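PDB 1QLW: esterase from Alcaligenes sp., which probably hydrolyses carboxylic ester bonds, as expected of a member of the alpha/beta-hydrolase superfamily. Local coordinates for residues A225-P231 with I246-F252; L67-C71 with S204-S208; L13-G17 with Q55-R59; G17-V23 with Q49-Q55; T81-R85 with F160-A164. One frame throughout, in Å; residues are numbered along the deposited sequence.

How the interactions relate
Along the chain, interaction 3 encloses interaction 4, the loop closed by interaction 2 encloses interaction 5, and interaction 1 comes last. Interactions 1 to 4 all lie on one mixed sheet. Interactions 3 and 4 share Gly-17 and Gln-55 on strands 13-23 and 43-57, have centres about 15 Å apart and both touch the second subunit. Interactions 1 and 2, centres about 11 Å apart, belong to the parallel part, where strands 200-205 and 223-229 are neighbours. The antiparallel end thus lies at the dimer interface, while the parallel centre carries the probable catalytic residues. Interaction 5 joins two loops off the sheet, its centre about 19 Å from that of interaction 2.

Interaction 1 (A225-P231 with I246-F252); sequences AIVSVEP and IPVLVVF
The ring of Phe-252 lies with one face over the backbone of Glu-230, whose CA is 4.2 Å from the ring centroid and 16° off its normal, a CH-pi contact just where two neighbouring parallel strands of the alpha/beta-hydrolase sheet come to an end. Strands 225-229 and 248-252 run side by side at 12°, 4.7 Å apart at closest approach, both in regular beta conformation. The register is one to one, Ile-226 beside Val-248 and on to Val-229 beside Val-251. The hydrogen bonds alternate in the parallel manner: Ile-226 N to Pro-247 O (3.0 Å), Leu-249 N to Ile-226 O (2.9 Å), Ser-228 N to Leu-249 O (2.8 Å) and Val-251 N to Ser-228 O (3.0 Å). Val-227, Val-229, Leu-249 and Val-251 share one face, where Val-227 CG1 meets Leu-249 CD2 at 4.2 Å and helix 306-319 packs on. Ile-226, Ser-228, Val-248 and Val-250 point to the other, towards helices 211-218 and 263-278. Beyond the strand Glu-230 turns to a left-handed conformation (43/60). Its OE1 is hydrogen-bonded to His-298 and forms a salt bridge with Arg-146, consistent with the acid of a Ser-His-Glu triad set at a strand end. Pro-231 CD then rests 3.8 Å from Val-250 CG1, and the last main-chain bond is Glu-230 N to Val-251 O, 2.8 Å.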
# COMPACT_ATOMS: atom_id res chain seq x y z
N ALA A 225 6.46 -7.95 -23.47
CA ALA A 225 5.99 -9.31 -23.33
C ALA A 225 4.92 -9.32 -22.24
O ALA A 225 4.87 -8.39 -21.43
CB ALA A 225 7.12 -10.26 -22.95
N ILE A 226 4.11 -10.36 -22.23
CA ILE A 226 3.06 -10.52 -21.23
C ILE A 226 3.18 -11.90 -20.60
O ILE A 226 3.25 -12.89 -21.32
CB ILE A 226 1.66 -10.33 -21.83
CG1 ILE A 226 1.50 -8.92 -22.40
CG2 ILE A 226 0.57 -10.70 -20.84
CD1 ILE A 226 0.27 -8.73 -23.25
N VAL A 227 3.13 -11.92 -19.27
CA VAL A 227 3.05 -13.13 -18.49
C VAL A 227 1.76 -13.06 -17.67
O VAL A 227 1.58 -12.08 -16.96
CB VAL A 227 4.26 -13.35 -17.57
CG1 VAL A 227 4.10 -14.61 -16.73
CG2 VAL A 227 5.56 -13.36 -18.36
N SER A 228 0.89 -14.05 -17.79
CA SER A 228 -0.38 -14.01 -17.04
C SER A 228 -0.47 -15.30 -16.24
O SER A 228 -0.49 -16.38 -16.82
CB SER A 228 -1.51 -13.80 -18.04
OG SER A 228 -2.79 -13.61 -17.50
N VAL A 229 -0.55 -15.16 -14.92
CA VAL A 229 -0.64 -16.29 -14.00
C VAL A 229 -2.11 -16.58 -13.69
O VAL A 229 -2.78 -15.71 -13.10
CB VAL A 229 0.14 -16.00 -12.71
CG1 VAL A 229 0.00 -17.18 -11.77
CG2 VAL A 229 1.60 -15.72 -13.05
N GLU A 230 -2.59 -17.73 -14.13
CA GLU A 230 -3.96 -18.15 -13.88
C GLU A 230 -4.98 -17.04 -14.07
O GLU A 230 -5.70 -16.66 -13.14
CB GLU A 230 -4.13 -18.82 -12.53
CG GLU A 230 -3.33 -20.12 -12.46
CD GLU A 230 -3.74 -21.06 -11.37
OE1 GLU A 230 -4.59 -20.73 -10.51
OE2 GLU A 230 -3.18 -22.20 -11.37
N PRO A 231 -5.04 -16.49 -15.26
CA PRO A 231 -6.00 -15.43 -15.54
C PRO A 231 -7.44 -15.88 -15.38
O PRO A 231 -7.81 -17.00 -15.75
CB PRO A 231 -5.70 -15.02 -16.99
CG PRO A 231 -5.09 -16.26 -17.59
CD PRO A 231 -4.29 -16.86 -16.48
N ILE A 246 3.76 -9.50 -29.61
CA ILE A 246 4.08 -9.49 -28.18
C ILE A 246 4.11 -10.92 -27.68
O ILE A 246 3.04 -11.55 -27.64
CB ILE A 246 3.02 -8.68 -27.41
CG1 ILE A 246 3.00 -7.22 -27.86
CG2 ILE A 246 3.28 -8.74 -25.91
CD1 ILE A 246 1.79 -6.44 -27.41
N PRO A 247 5.24 -11.47 -27.30
CA PRO A 247 5.27 -12.84 -26.78
C PRO A 247 4.43 -12.93 -25.52
O PRO A 247 4.44 -12.03 -24.68
CB PRO A 247 6.74 -13.13 -26.55
CG PRO A 247 7.49 -12.12 -27.36
CD PRO A 247 6.60 -10.89 -27.37
N VAL A 248 3.74 -14.07 -25.38
CA VAL A 248 2.84 -14.31 -24.27
C VAL A 248 3.08 -15.66 -23.61
O VAL A 248 3.21 -16.67 -24.27
CB VAL A 248 1.37 -14.31 -24.76
CG1 VAL A 248 0.39 -14.71 -23.67
CG2 VAL A 248 0.99 -12.97 -25.39
N LEU A 249 3.12 -15.61 -22.26
CA LEU A 249 3.21 -16.79 -21.44
C LEU A 249 2.02 -16.81 -20.48
O LEU A 249 1.83 -15.82 -19.77
CB LEU A 249 4.51 -16.81 -20.64
CG LEU A 249 4.69 -18.00 -19.70
CD1 LEU A 249 4.83 -19.31 -20.46
CD2 LEU A 249 5.90 -17.80 -18.80
N VAL A 250 1.26 -17.89 -20.47
CA VAL A 250 0.15 -18.06 -19.53
C VAL A 250 0.53 -19.26 -18.66
O VAL A 250 0.89 -20.30 -19.20
CB VAL A 250 -1.19 -18.25 -20.24
CG1 VAL A 250 -2.29 -18.59 -19.24
CG2 VAL A 250 -1.53 -17.01 -21.06
N VAL A 251 0.45 -19.13 -17.34
CA VAL A 251 0.91 -20.16 -16.42
C VAL A 251 -0.24 -20.68 -15.57
O VAL A 251 -0.97 -19.89 -14.97
CB VAL A 251 2.02 -19.63 -15.48
CG1 VAL A 251 2.60 -20.77 -14.66
CG2 VAL A 251 3.12 -18.92 -16.25
N PHE A 252 -0.39 -22.00 -15.51
CA PHE A 252 -1.38 -22.64 -14.67
C PHE A 252 -0.74 -23.67 -13.75
O PHE A 252 0.21 -24.37 -14.13
CB PHE A 252 -2.52 -23.32 -15.46
CG PHE A 252 -3.59 -22.36 -15.89
CD1 PHE A 252 -3.48 -21.58 -17.03
CD2 PHE A 252 -4.76 -22.26 -15.15
CE1 PHE A 252 -4.49 -20.70 -17.40
CE2 PHE A 252 -5.76 -21.37 -15.51
CZ PHE A 252 -5.64 -20.59 -16.64

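Interaction 2 (L67-C71 with S204-S208); sequences LIHGC and SHSQS. With SO4 (sulfate ion), chain D.
A rare vicinal disulfide, Cys-71 to Cys-72, begins where this contact ends, and a second oddity lies behind it: the single hydroxyl Ser-208 OG sits within reach of three carbonyls, 3.0 Å from Ile-68 O, 2.9 Å from His-69 O and 3.0 Å from His-205 O. Strands 65-68 and 200-205 run parallel and part here, with Ile-68 and Ser-204 CA atoms 4.6 Å apart and Ser-204 CA 3.4 Å from Ile-68 O. Gly-70 then passes so close to segment 204-208, its CA 3.3 Å from His-205 O, that a CB would clash with that oxygen. His-69 points away, chi1 p, so that its ND1 can donate to Gly-70 O at 2.8 Å. Water 1 joins Gly-70 N (2.7 Å) to His-205 ND1 (2.8 Å). Ser-206 has the strained backbone of 57/-116, followed by a 3-10 turn in which Ser-208 N bonds His-205 O (3.0 Å). Gln-207 lays its NE2 3.3 Å from Cys-71 CB, while its side-chain amide is held by Gln-104, Arg-107 and Asp-175. Water 2 receives Cys-71 N at 2.8 Å and Gln-207 N at 2.9 Å and donates to sulfate O3; Ser-206 OG bonds sulfate O2, also at 2.8 Å. The whole is characteristic of the alpha/beta-hydrolase nucleophile elbow, with Ser-206 the probable nucleophile and the two amides on water 2 a likely oxyanion hole.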
# COMPACT_ATOMS: atom_id res chain seq x y z
N LEU A 67 4.61 -5.94 -11.98
CA LEU A 67 3.85 -6.97 -11.28
C LEU A 67 2.48 -6.44 -10.87
O LEU A 67 2.41 -5.41 -10.20
CB LEU A 67 4.60 -7.49 -10.05
CG LEU A 67 5.96 -8.14 -10.30
CD1 LEU A 67 6.66 -8.42 -8.97
CD2 LEU A 67 5.80 -9.43 -11.08
N ILE A 68 1.43 -7.15 -11.29
CA ILE A 68 0.06 -6.67 -11.23
C ILE A 68 -0.81 -7.68 -10.49
O ILE A 68 -1.14 -8.75 -11.04
CB ILE A 68 -0.47 -6.44 -12.66
CG1 ILE A 68 0.48 -5.59 -13.53
CG2 ILE A 68 -1.87 -5.85 -12.63
CD1 ILE A 68 0.32 -5.86 -15.01
N HIS A 69 -1.17 -7.40 -9.25
CA HIS A 69 -1.96 -8.29 -8.43
C HIS A 69 -3.39 -8.44 -8.95
O HIS A 69 -3.87 -7.66 -9.76
CB HIS A 69 -1.98 -7.80 -6.97
CG HIS A 69 -2.73 -6.50 -6.83
ND1 HIS A 69 -4.11 -6.49 -6.79
CD2 HIS A 69 -2.33 -5.21 -6.74
CE1 HIS A 69 -4.50 -5.21 -6.71
NE2 HIS A 69 -3.44 -4.41 -6.68
N GLY A 70 -4.06 -9.47 -8.40
CA GLY A 70 -5.43 -9.77 -8.75
C GLY A 70 -6.43 -9.37 -7.69
O GLY A 70 -6.26 -8.34 -7.02
N CYS A 71 -7.54 -10.10 -7.60
CA CYS A 71 -8.62 -9.69 -6.72
C CYS A 71 -8.22 -9.77 -5.27
O CYS A 71 -7.35 -10.53 -4.86
CB CYS A 71 -9.90 -10.52 -6.83
SG CYS A 71 -10.02 -11.93 -5.71
N SER A 204 0.72 -10.37 -14.75
CA SER A 204 -0.55 -10.24 -14.05
C SER A 204 -1.03 -11.55 -13.46
O SER A 204 -0.43 -12.62 -13.65
CB SER A 204 -1.60 -9.65 -14.99
OG SER A 204 -1.83 -10.56 -16.05
N HIS A 205 -2.15 -11.49 -12.74
CA HIS A 205 -2.65 -12.61 -11.96
C HIS A 205 -4.16 -12.58 -11.86
O HIS A 205 -4.71 -11.58 -11.40
CB HIS A 205 -2.05 -12.53 -10.53
CG HIS A 205 -2.36 -13.69 -9.63
ND1 HIS A 205 -2.56 -13.50 -8.28
CD2 HIS A 205 -2.47 -15.01 -9.90
CE1 HIS A 205 -2.79 -14.72 -7.79
NE2 HIS A 205 -2.73 -15.65 -8.72
N SER A 206 -4.85 -13.66 -12.22
CA SER A 206 -6.26 -13.82 -11.86
C SER A 206 -7.17 -12.71 -12.32
O SER A 206 -7.28 -12.56 -13.54
CB SER A 206 -6.32 -14.08 -10.36
OG SER A 206 -7.49 -14.83 -10.06
N GLN A 207 -7.82 -11.92 -11.47
CA GLN A 207 -8.65 -10.79 -11.92
C GLN A 207 -7.91 -9.87 -12.89
O GLN A 207 -8.52 -9.33 -13.81
CB GLN A 207 -9.02 -9.99 -10.67
CG GLN A 207 -9.73 -8.66 -10.92
CD GLN A 207 -9.78 -7.95 -9.58
OE1 GLN A 207 -8.79 -7.32 -9.17
NE2 GLN A 207 -10.86 -8.09 -8.85
N SER A 208 -6.62 -9.63 -12.66
CA SER A 208 -5.87 -8.75 -13.55
C SER A 208 -5.25 -9.52 -14.71
O SER A 208 -4.58 -8.90 -15.54
CB SER A 208 -4.78 -7.97 -12.83
OG SER A 208 -3.79 -8.89 -12.38
S SO4 D . -11.10 -13.59 -11.12
O1 SO4 D . -12.32 -14.44 -10.84
O2 SO4 D . -9.95 -14.56 -11.29
O3 SO4 D . -10.88 -12.70 -9.95
O4 SO4 D . -11.26 -12.86 -12.40
O HOH W 1 -2.65 -11.17 -6.82
O HOH W 2 -8.36 -12.52 -8.69

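Interaction 3 (L13-G17 with Q55-R59); sequences LTLSG and QIPQR. With SO4 (sulfate ion), chain C.
This is an antiparallel strand contact at the outer end of the sheet, where strand 13-23 turns a corner beside the end of strand 43-57, right at the dimer interface. Because of the corner at Ser-16, the short strands 13-15 and 55-57 cross at 105°, 6.0 Å apart at their closest. Gly-17 and Ile-56 form a hydrogen-bonded pair, CA atoms 5.1 Å apart, with Ile-56 N donating to Gly-17 O at 2.9 Å. In return Ile-56 O accepts twice, from Ser-16 N at 2.7 Å and from Gly-17 N at 3.3 Å. Two consecutive residues facing one, the first (Ser-16) near-helical at -72/-35, make a classic beta bulge. Leu-15 (chi1 m, chi2 t) reaches back, its CD1 3.3 Å from Gln-55 OE1, which is bonded to Gln-18 of the second subunit. Residues 13-15 themselves pair antiparallel with a strand of that subunit, so the sheet continues across the dimer. Thr-14 CG2 touches Gln-58 CD at 3.5 Å, and water 3 links Thr-14 O (2.7 Å) to Gln-58 N (2.9 Å). On the outside, a sulfate takes Ser-16 OG on its O4 at 2.8 Å and Arg-59 N on its O2 at 3.0 Å.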
# COMPACT_ATOMS: atom_id res chain seq x y z
N LEU A 13 21.20 -7.27 -0.69
CA LEU A 13 20.81 -6.84 -2.03
C LEU A 13 21.22 -5.38 -2.20
O LEU A 13 20.98 -4.56 -1.33
CB LEU A 13 19.32 -6.99 -2.25
CG LEU A 13 18.77 -6.44 -3.57
CD1 LEU A 13 19.40 -7.09 -4.80
CD2 LEU A 13 17.26 -6.61 -3.62
N THR A 14 21.84 -5.08 -3.32
CA THR A 14 22.23 -3.72 -3.64
C THR A 14 21.32 -3.18 -4.72
O THR A 14 21.10 -3.82 -5.76
CB THR A 14 23.71 -3.61 -4.06
OG1 THR A 14 24.52 -4.03 -2.96
CG2 THR A 14 24.09 -2.18 -4.40
N LEU A 15 20.78 -2.00 -4.46
CA LEU A 15 19.95 -1.36 -5.44
C LEU A 15 20.57 -0.06 -5.94
O LEU A 15 21.12 0.75 -5.19
CB LEU A 15 18.58 -1.05 -4.86
CG LEU A 15 17.73 -2.24 -4.41
CD1 LEU A 15 16.39 -1.76 -3.90
CD2 LEU A 15 17.52 -3.23 -5.54
N SER A 16 20.46 0.11 -7.25
CA SER A 16 20.90 1.34 -7.88
C SER A 16 19.90 2.43 -7.49
O SER A 16 20.31 3.57 -7.31
CB SER A 16 20.90 1.15 -9.39
OG SER A 16 21.12 2.37 -10.05
N GLY A 17 18.62 2.11 -7.35
CA GLY A 17 17.64 3.11 -6.95
C GLY A 17 16.34 2.44 -6.52
O GLY A 17 16.13 1.25 -6.73
N GLN A 55 11.94 -0.71 -7.74
CA GLN A 55 13.27 -1.04 -7.22
C GLN A 55 14.12 -1.42 -8.43
O GLN A 55 13.68 -2.19 -9.28
CB GLN A 55 13.20 -2.12 -6.16
CG GLN A 55 12.57 -1.59 -4.88
CD GLN A 55 12.64 -2.42 -3.64
OE1 GLN A 55 13.32 -2.10 -2.66
NE2 GLN A 55 11.92 -3.52 -3.69
N ILE A 56 15.33 -0.88 -8.47
CA ILE A 56 16.20 -1.02 -9.64
C ILE A 56 17.53 -1.62 -9.18
O ILE A 56 18.25 -0.99 -8.40
CB ILE A 56 16.48 0.37 -10.26
CG1 ILE A 56 15.18 1.08 -10.63
CG2 ILE A 56 17.42 0.24 -11.45
CD1 ILE A 56 15.19 2.34 -11.40
N PRO A 57 17.84 -2.83 -9.62
CA PRO A 57 19.11 -3.45 -9.25
C PRO A 57 20.24 -2.76 -10.00
O PRO A 57 20.01 -2.01 -10.96
CB PRO A 57 18.93 -4.91 -9.66
CG PRO A 57 18.02 -4.84 -10.84
CD PRO A 57 17.07 -3.68 -10.54
N GLN A 58 21.48 -3.07 -9.61
CA GLN A 58 22.61 -2.56 -10.37
C GLN A 58 22.63 -3.20 -11.75
O GLN A 58 22.31 -4.37 -11.91
CB GLN A 58 23.91 -2.91 -9.63
CG GLN A 58 23.94 -2.28 -8.24
CD GLN A 58 25.33 -2.34 -7.65
OE1 GLN A 58 25.84 -3.42 -7.39
NE2 GLN A 58 25.92 -1.17 -7.46
N ARG A 59 23.01 -2.44 -12.77
CA ARG A 59 23.15 -2.95 -14.13
C ARG A 59 21.89 -3.70 -14.55
O ARG A 59 21.94 -4.82 -15.06
CB ARG A 59 24.38 -3.87 -14.23
CG ARG A 59 25.62 -3.12 -13.73
CD ARG A 59 26.83 -3.88 -14.15
NE ARG A 59 26.85 -5.16 -13.64
CZ ARG A 59 27.26 -5.18 -12.50
NH1 ARG A 59 27.06 -4.75 -11.29
NH2 ARG A 59 27.97 -6.26 -13.17
S SO4 C . 23.63 1.25 -12.57
O1 SO4 C . 23.85 0.30 -11.41
O2 SO4 C . 23.79 0.31 -13.76
O3 SO4 C . 24.61 2.34 -12.64
O4 SO4 C . 22.20 1.68 -12.54
O HOH W 3 21.81 -5.37 -7.81

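Interaction 4 (G17-V23 with Q49-Q55); sequences GQGSFFV and QMYVRYQ
Gly-19 leaves a hollow that the ring of Tyr-54 (chi1 p) fills: Gly-19 CA lies 3.7 Å from the ring centroid, over its face, and a CB there would strike Tyr-54 OH. Next along, Phe-21, also chi1 p, folds its ring over Val-52, whose CB is 4.1 Å from the ring centroid, while Phe-21 CE1 meets Tyr-54 CD2 rim to rim at 3.6 Å. Val-23 CG2 closes the row on Val-52 CG2, 3.9 Å. Strands 17-23 and 50-55 run antiparallel at 153°, 4.7 Å apart at closest. Hydrogen-bonded pairs Gly-19/Tyr-54, Phe-21/Val-52 and Val-23/Met-50 alternate with non-hydrogen-bonded ones; Tyr-54 N to Gly-19 O is 2.8 Å. On the opposite face Phe-22 CE2 packs 3.6 Å from Tyr-51 CB, and Arg-53 NH1 donates to Ser-20 OG at 2.9 Å. Arg-53 also bridges Asp-89 of the second subunit, and Ser-20 bonds Glu-79 of that subunit. The antiparallel pair is thus two-sided: an apolar face towards helix 185-197, a largely polar one for dimerisation.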
# COMPACT_ATOMS: atom_id res chain seq x y z
N GLY A 17 18.62 2.11 -7.35
CA GLY A 17 17.64 3.11 -6.95
C GLY A 17 16.34 2.44 -6.52
O GLY A 17 16.13 1.25 -6.73
N GLN A 18 15.49 3.26 -5.93
CA GLN A 18 14.18 2.83 -5.49
C GLN A 18 13.31 4.07 -5.36
O GLN A 18 13.82 5.18 -5.19
CB GLN A 18 14.17 2.07 -4.17
CG GLN A 18 14.33 2.81 -2.87
CD GLN A 18 14.25 2.01 -1.59
OE1 GLN A 18 14.08 2.56 -0.48
NE2 GLN A 18 14.37 0.69 -1.72
N GLY A 19 12.01 3.86 -5.39
CA GLY A 19 11.12 4.99 -5.23
C GLY A 19 9.67 4.58 -5.47
O GLY A 19 9.35 3.40 -5.68
N SER A 20 8.84 5.60 -5.52
CA SER A 20 7.40 5.44 -5.66
C SER A 20 6.83 6.62 -6.41
O SER A 20 7.34 7.75 -6.27
CB SER A 20 6.73 5.44 -4.27
OG SER A 20 7.27 4.45 -3.46
N PHE A 21 5.76 6.38 -7.16
CA PHE A 21 5.08 7.45 -7.88
C PHE A 21 3.68 6.94 -8.23
O PHE A 21 3.38 5.76 -8.00
CB PHE A 21 5.84 7.90 -9.13
CG PHE A 21 6.11 6.84 -10.15
CD1 PHE A 21 7.25 6.05 -10.08
CD2 PHE A 21 5.23 6.59 -11.18
CE1 PHE A 21 7.52 5.09 -11.04
CE2 PHE A 21 5.47 5.61 -12.14
CZ PHE A 21 6.62 4.87 -12.06
N PHE A 22 2.88 7.83 -8.80
CA PHE A 22 1.56 7.45 -9.25
C PHE A 22 1.43 7.69 -10.74
O PHE A 22 2.07 8.58 -11.32
CB PHE A 22 0.46 8.27 -8.55
CG PHE A 22 0.26 7.79 -7.13
CD1 PHE A 22 1.12 8.17 -6.11
CD2 PHE A 22 -0.78 6.92 -6.83
CE1 PHE A 22 0.94 7.67 -4.83
CE2 PHE A 22 -0.98 6.45 -5.55
CZ PHE A 22 -0.11 6.82 -4.54
N VAL A 23 0.56 6.90 -11.37
CA VAL A 23 0.23 7.05 -12.77
C VAL A 23 -1.26 7.37 -12.89
O VAL A 23 -2.11 6.72 -12.30
CB VAL A 23 0.51 5.74 -13.54
CG1 VAL A 23 0.05 5.85 -14.97
CG2 VAL A 23 1.99 5.41 -13.40
N GLN A 49 -6.05 6.95 -9.99
CA GLN A 49 -4.61 6.87 -10.11
C GLN A 49 -4.10 5.53 -9.57
O GLN A 49 -4.71 4.91 -8.70
CB GLN A 49 -3.95 8.03 -9.33
CG GLN A 49 -4.20 8.03 -7.82
CD GLN A 49 -5.42 8.82 -7.44
OE1 GLN A 49 -6.39 8.90 -8.18
NE2 GLN A 49 -5.43 9.50 -6.30
N MET A 50 -2.92 5.15 -10.04
CA MET A 50 -2.31 3.85 -9.71
C MET A 50 -0.98 4.06 -9.00
O MET A 50 -0.06 4.67 -9.58
CB MET A 50 -2.11 3.05 -11.01
CG MET A 50 -1.41 1.72 -10.82
SD MET A 50 -1.27 0.82 -12.39
CE MET A 50 0.10 1.68 -13.17
N TYR A 51 -0.86 3.54 -7.79
CA TYR A 51 0.40 3.54 -7.04
C TYR A 51 1.40 2.58 -7.67
O TYR A 51 1.06 1.45 -8.02
CB TYR A 51 0.11 3.04 -5.62
CG TYR A 51 1.33 2.82 -4.75
CD1 TYR A 51 2.05 3.91 -4.23
CD2 TYR A 51 1.76 1.55 -4.43
CE1 TYR A 51 3.15 3.70 -3.42
CE2 TYR A 51 2.86 1.35 -3.62
CZ TYR A 51 3.55 2.43 -3.10
OH TYR A 51 4.62 2.17 -2.26
N VAL A 52 2.65 3.03 -7.76
CA VAL A 52 3.74 2.24 -8.31
C VAL A 52 4.96 2.35 -7.39
O VAL A 52 5.44 3.46 -7.14
CB VAL A 52 4.14 2.71 -9.72
CG1 VAL A 52 5.19 1.77 -10.31
CG2 VAL A 52 2.93 2.82 -10.64
N ARG A 53 5.48 1.22 -6.93
CA ARG A 53 6.72 1.17 -6.16
C ARG A 53 7.76 0.50 -7.04
O ARG A 53 7.51 -0.59 -7.56
CB ARG A 53 6.54 0.36 -4.88
CG ARG A 53 7.81 0.18 -4.07
CD ARG A 53 8.28 1.46 -3.48
NE ARG A 53 9.27 1.22 -2.43
CZ ARG A 53 9.94 2.18 -1.83
NH1 ARG A 53 9.69 3.42 -2.23
NH2 ARG A 53 10.82 1.93 -0.87
N TYR A 54 8.91 1.13 -7.25
CA TYR A 54 9.96 0.58 -8.11
C TYR A 54 11.24 0.34 -7.31
O TYR A 54 11.60 1.06 -6.37
CB TYR A 54 10.22 1.50 -9.32
CG TYR A 54 10.88 2.82 -9.04
CD1 TYR A 54 12.27 2.94 -9.03
CD2 TYR A 54 10.13 3.98 -8.81
CE1 TYR A 54 12.88 4.16 -8.79
CE2 TYR A 54 10.76 5.19 -8.57
CZ TYR A 54 12.13 5.29 -8.55
OH TYR A 54 12.72 6.50 -8.28
N GLN A 55 11.94 -0.71 -7.74
CA GLN A 55 13.27 -1.04 -7.22
C GLN A 55 14.12 -1.42 -8.43
O GLN A 55 13.68 -2.19 -9.28
CB GLN A 55 13.20 -2.12 -6.16
CG GLN A 55 12.57 -1.59 -4.88
CD GLN A 55 12.64 -2.42 -3.64
OE1 GLN A 55 13.32 -2.10 -2.66
NE2 GLN A 55 11.92 -3.52 -3.69

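Interaction 5 (T81-R85 with F160-A164); sequences TPDGR and FPVQA
A type I beta turn, Thr-81 to Gly-84, packs against an inverse gamma turn centred on Pro-161, two loop turns meeting through two proline rings, Asp-83 and Ala-164. Gly-84 N closes the first turn on Thr-81 O at 2.9 Å, and Gly-84 takes angles (94/10) that call for glycine; Thr-81 N to Arg-85 O, 2.9 Å, ties off the loop. Thr-81 OG1 accepts from Arg-85 N (2.9 Å) and donates to Asp-83 OD1 (2.7 Å). Asp-83, chi1 p, is fixed by a salt bridge, Arg-85 NE to Asp-83 OD2 at 2.8 Å; Arg-85 NH2 adds a weak bond to Asp-83 OD1 (3.0 Å) and bonds the carbonyl of Gln-302, while NH1 bonds that of Asp-303. The carboxylate so placed brings OD1 of Asp-83 within 3.5 Å of Pro-161 CG, while Asp-83 CB lies 3.7 Å from Ala-164 CB. Pro-82 CB meets Ala-164 CB at 4.2 Å, and Pro-82 CG lies as far from Phe-160 CZ. Between the polar ends of Asp-83 and Gln-163, water 4 donates to Asp-83 OD2 (2.8 Å) and accepts from Gln-163 NE2 (2.9 Å). On the second segment Ala-164 N bonds Pro-161 O at 2.8 Å, and Ala-164 is the N-cap residue of helix 165-171. The contact sets the loop between strand 65-68 and helix 88-94 against the start of helix 165-171, whose side chains Glu-167 and Gln-171 also touch Pro-82.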
# COMPACT_ATOMS: atom_id res chain seq x y z
N THR A 81 6.45 -13.76 1.39
CA THR A 81 5.31 -14.69 1.40
C THR A 81 4.67 -14.69 2.77
O THR A 81 5.25 -14.27 3.78
CB THR A 81 5.75 -16.12 1.03
OG1 THR A 81 6.57 -16.65 2.09
CG2 THR A 81 6.52 -16.15 -0.29
N PRO A 82 3.45 -15.23 2.88
CA PRO A 82 2.77 -15.29 4.18
C PRO A 82 3.57 -15.99 5.26
O PRO A 82 3.47 -15.63 6.45
CB PRO A 82 1.46 -16.01 3.86
CG PRO A 82 1.17 -15.60 2.45
CD PRO A 82 2.51 -15.57 1.77
N ASP A 83 4.38 -16.99 4.91
CA ASP A 83 5.21 -17.73 5.84
C ASP A 83 6.63 -17.19 5.96
O ASP A 83 7.48 -17.84 6.57
CB ASP A 83 5.22 -19.22 5.53
CG ASP A 83 5.82 -19.56 4.18
OD1 ASP A 83 5.56 -18.84 3.20
OD2 ASP A 83 6.56 -20.57 4.12
N GLY A 84 6.89 -16.00 5.43
CA GLY A 84 8.14 -15.31 5.70
C GLY A 84 9.26 -15.51 4.72
O GLY A 84 10.39 -15.07 5.00
N ARG A 85 9.01 -16.12 3.58
CA ARG A 85 10.05 -16.39 2.60
C ARG A 85 10.12 -15.28 1.56
O ARG A 85 9.23 -14.47 1.37
CB ARG A 85 9.79 -17.74 1.92
CG ARG A 85 9.97 -18.92 2.86
CD ARG A 85 9.67 -20.24 2.16
NE ARG A 85 8.23 -20.35 1.90
CZ ARG A 85 7.66 -20.20 0.72
NH1 ARG A 85 8.34 -20.11 -0.41
NH2 ARG A 85 6.33 -20.20 0.68
N PHE A 160 1.03 -24.71 -1.23
CA PHE A 160 0.82 -23.48 -0.47
C PHE A 160 1.15 -23.73 0.99
O PHE A 160 0.78 -24.78 1.52
CB PHE A 160 -0.66 -23.01 -0.58
CG PHE A 160 -0.77 -21.64 0.03
CD1 PHE A 160 -0.42 -20.50 -0.70
CD2 PHE A 160 -1.17 -21.47 1.34
CE1 PHE A 160 -0.45 -19.25 -0.10
CE2 PHE A 160 -1.19 -20.22 1.95
CZ PHE A 160 -0.83 -19.12 1.21
N PRO A 161 1.81 -22.78 1.66
CA PRO A 161 2.13 -22.93 3.08
C PRO A 161 0.87 -22.69 3.93
O PRO A 161 0.69 -21.64 4.55
CB PRO A 161 3.18 -21.87 3.33
CG PRO A 161 2.82 -20.78 2.35
CD PRO A 161 2.37 -21.53 1.12
N VAL A 162 -0.00 -23.70 3.98
CA VAL A 162 -1.28 -23.59 4.66
C VAL A 162 -1.14 -23.37 6.15
O VAL A 162 -2.05 -22.82 6.77
CB VAL A 162 -2.24 -24.76 4.36
CG1 VAL A 162 -2.71 -24.76 2.91
CG2 VAL A 162 -1.59 -26.07 4.73
N GLN A 163 0.01 -23.70 6.75
CA GLN A 163 0.26 -23.34 8.14
C GLN A 163 0.24 -21.83 8.36
O GLN A 163 0.06 -21.39 9.50
CB GLN A 163 1.57 -23.93 8.64
CG GLN A 163 2.84 -23.28 8.20
CD GLN A 163 3.37 -23.56 6.82
OE1 GLN A 163 2.72 -24.19 5.98
NE2 GLN A 163 4.59 -23.08 6.55
N ALA A 164 0.44 -21.06 7.32
CA ALA A 164 0.45 -19.60 7.36
C ALA A 164 -0.82 -19.02 6.77
O ALA A 164 -0.84 -17.88 6.31
CB ALA A 164 1.69 -19.06 6.67
O HOH W 4 6.44 -23.35 4.28